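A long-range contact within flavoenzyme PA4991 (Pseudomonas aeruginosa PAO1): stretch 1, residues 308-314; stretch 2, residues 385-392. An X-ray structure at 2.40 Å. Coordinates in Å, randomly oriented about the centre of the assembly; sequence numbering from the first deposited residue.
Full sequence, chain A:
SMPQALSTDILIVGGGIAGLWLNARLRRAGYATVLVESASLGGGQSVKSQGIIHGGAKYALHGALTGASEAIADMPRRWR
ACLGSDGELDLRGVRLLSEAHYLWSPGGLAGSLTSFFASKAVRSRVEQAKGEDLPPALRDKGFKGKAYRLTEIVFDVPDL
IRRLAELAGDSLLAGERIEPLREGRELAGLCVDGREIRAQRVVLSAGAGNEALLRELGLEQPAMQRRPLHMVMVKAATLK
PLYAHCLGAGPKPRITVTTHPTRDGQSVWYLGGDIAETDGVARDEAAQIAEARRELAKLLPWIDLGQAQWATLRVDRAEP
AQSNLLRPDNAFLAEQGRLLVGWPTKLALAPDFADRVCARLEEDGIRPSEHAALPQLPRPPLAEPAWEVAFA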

# COMPACT_ATOMS: atom_id res chain seq x y z
N ALA A 308 -27.16 -9.45 0.52
CA ALA A 308 -25.79 -9.09 0.70
C ALA A 308 -25.47 -8.99 2.17
O ALA A 308 -26.32 -8.67 2.99
CB ALA A 308 -25.49 -7.78 0.03
N GLN A 309 -24.22 -9.27 2.51
CA GLN A 309 -23.73 -8.89 3.83
C GLN A 309 -22.94 -7.59 3.71
O GLN A 309 -22.33 -7.34 2.67
CB GLN A 309 -22.82 -9.96 4.40
CG GLN A 309 -23.47 -11.32 4.62
CD GLN A 309 -22.39 -12.29 4.95
OE1 GLN A 309 -21.81 -12.89 4.05
NE2 GLN A 309 -21.98 -12.32 6.21
N TRP A 310 -22.95 -6.82 4.80
CA TRP A 310 -22.43 -5.47 4.86
C TRP A 310 -21.55 -5.30 6.09
O TRP A 310 -21.93 -5.70 7.19
CB TRP A 310 -23.55 -4.46 5.00
CG TRP A 310 -24.51 -4.46 3.89
CD1 TRP A 310 -25.61 -5.28 3.75
CD2 TRP A 310 -24.51 -3.59 2.75
NE1 TRP A 310 -26.28 -4.96 2.60
CE2 TRP A 310 -25.61 -3.94 1.96
CE3 TRP A 310 -23.67 -2.55 2.32
CZ2 TRP A 310 -25.90 -3.31 0.76
CZ3 TRP A 310 -23.95 -1.92 1.13
CH2 TRP A 310 -25.06 -2.30 0.37
N ALA A 311 -20.40 -4.67 5.90
CA ALA A 311 -19.52 -4.31 7.00
C ALA A 311 -18.81 -3.01 6.67
O ALA A 311 -18.83 -2.55 5.53
CB ALA A 311 -18.52 -5.43 7.22
N THR A 312 -18.18 -2.39 7.65
CA THR A 312 -17.35 -1.24 7.39
C THR A 312 -16.00 -1.41 8.05
O THR A 312 -15.80 -2.31 8.88
CB THR A 312 -17.99 0.06 7.84
OG1 THR A 312 -17.78 0.23 9.25
CG2 THR A 312 -19.48 0.09 7.47
N LEU A 313 -15.07 -0.56 7.64
CA LEU A 313 -13.72 -0.62 8.13
C LEU A 313 -13.17 0.79 8.34
O LEU A 313 -13.19 1.61 7.41
CB LEU A 313 -12.91 -1.33 7.08
CG LEU A 313 -11.42 -1.44 7.33
CD1 LEU A 313 -11.17 -2.44 8.46
CD2 LEU A 313 -10.77 -1.90 6.06
N ARG A 314 -12.69 1.07 9.56
CA ARG A 314 -12.07 2.34 9.92
C ARG A 314 -10.57 2.12 9.84
O ARG A 314 -10.07 1.14 10.37
CB ARG A 314 -12.49 2.78 11.31
CG ARG A 314 -13.98 2.58 11.57
CD ARG A 314 -14.51 3.31 12.80
NE ARG A 314 -14.78 4.64 12.36
CZ ARG A 314 -15.95 5.27 12.25
NH1 ARG A 314 -17.09 4.76 12.68
NH2 ARG A 314 -15.94 6.49 11.72
N PRO A 385 -6.68 -10.10 3.89
CA PRO A 385 -7.54 -8.95 3.60
C PRO A 385 -8.78 -8.91 4.51
O PRO A 385 -9.24 -9.93 4.91
CB PRO A 385 -7.94 -9.19 2.16
CG PRO A 385 -7.87 -10.68 1.99
CD PRO A 385 -6.72 -11.10 2.81
N ALA A 386 -9.27 -7.72 4.83
CA ALA A 386 -10.47 -7.54 5.72
C ALA A 386 -11.77 -8.28 5.24
O ALA A 386 -12.53 -8.82 6.03
CB ALA A 386 -10.75 -6.06 5.89
N TRP A 387 -11.96 -8.36 3.94
CA TRP A 387 -13.06 -9.14 3.35
C TRP A 387 -13.06 -10.64 3.69
O TRP A 387 -14.14 -11.27 3.68
CB TRP A 387 -13.21 -8.94 1.83
CG TRP A 387 -12.01 -8.68 1.03
CD1 TRP A 387 -11.34 -9.56 0.28
CD2 TRP A 387 -11.39 -7.42 0.84
NE1 TRP A 387 -10.29 -8.94 -0.34
CE2 TRP A 387 -10.32 -7.61 -0.03
CE3 TRP A 387 -11.64 -6.14 1.32
CZ2 TRP A 387 -9.47 -6.59 -0.39
CZ3 TRP A 387 -10.80 -5.13 0.94
CH2 TRP A 387 -9.73 -5.35 0.11
N GLU A 388 -11.90 -11.23 4.00
CA GLU A 388 -11.90 -12.59 4.53
C GLU A 388 -12.16 -12.61 6.03
O GLU A 388 -12.85 -13.49 6.51
CB GLU A 388 -10.65 -13.38 4.12
CG GLU A 388 -10.55 -13.61 2.60
CD GLU A 388 -11.63 -14.55 2.00
OE1 GLU A 388 -11.78 -14.54 0.75
OE2 GLU A 388 -12.32 -15.31 2.75
N VAL A 389 -11.70 -11.61 6.76
CA VAL A 389 -11.89 -11.59 8.22
C VAL A 389 -13.29 -11.08 8.64
O VAL A 389 -13.88 -11.57 9.60
CB VAL A 389 -10.78 -10.76 8.91
CG1 VAL A 389 -10.90 -10.83 10.44
CG2 VAL A 389 -9.38 -11.23 8.46
N ALA A 390 -13.81 -10.10 7.90
CA ALA A 390 -15.08 -9.43 8.29
C ALA A 390 -16.32 -10.30 8.04
O ALA A 390 -17.31 -10.18 8.73
CB ALA A 390 -15.21 -8.07 7.60
N PHE A 391 -16.29 -11.17 7.06
CA PHE A 391 -17.41 -12.06 6.82
C PHE A 391 -17.07 -13.50 7.18
O PHE A 391 -17.98 -14.30 7.39
CB PHE A 391 -17.84 -11.93 5.36
CG PHE A 391 -18.09 -10.49 4.93
CD1 PHE A 391 -19.22 -9.80 5.39
CD2 PHE A 391 -17.20 -9.82 4.09
CE1 PHE A 391 -19.45 -8.48 5.01
CE2 PHE A 391 -17.44 -8.50 3.71
CZ PHE A 391 -18.57 -7.83 4.17
N ALA A 392 -15.77 -13.80 7.32
CA ALA A 392 -15.27 -15.21 7.33
C ALA A 392 -13.91 -15.38 8.04
O ALA A 392 -13.83 -15.93 9.14
CB ALA A 392 -15.18 -15.74 5.89

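The packing of a C-terminal segment against a β-strand in PA4991 illustrates a general principle: alternation along a strand can present one row of side chains to a distant part of the chain, and small residues can sit where the backbones come near each other. No hydrogen bond crosses between the two stretches; van der Waals contact between them buries 259 Å², both sides summed. In the strand, Gln309, Ala311 and Leu313 direct their CA-to-CB bonds toward the second stretch, whereas those of Trp310 and Thr312 point away.

Stretch 2 begins with Pro385 at the N-cap position, out of reach of the strand. Pro385 O accepts a hydrogen bond from Glu388 N (3.1 Å), helping to start the helical turn. Ala386 makes the first contact: its CB lies 4.2 Å from Leu313 CD2, the short methyl meeting the end of a longer, branched side chain. Trp387, Glu388 and Val389 take no part in the contact, but the turn they form carries the chain round to Ala390, whose N donates to Ala386 O at 2.6 Å. Ala386 and Ala390, four residues apart, thus both point toward the strand. At Ala390, methyl meets methyl, with its CB 4.3 Å from Ala311 CB; here the CA atoms of Ala311 and Ala390 are 6.9 Å apart, a close approach compatible with two such small side chains.

Phe391 supplies the largest share, with 91 Å² covered by the strand. With chi1 in the m well, Phe391 reaches both Ala311 and Gln309: Phe391 CZ lies 3.9 Å from Ala311 CB, and Phe391 CE1 lies 3.7 Å from Gln309 CB. Phe391 CE1 is also 3.9 Å from Trp310 N, so the ring touches backbone as well. Gln309, an exposed residue, suits this place because its long side chain lies along the ring, with CB nearest and the polar amide end also close by. Ala392, pointing sideways, adds no contact.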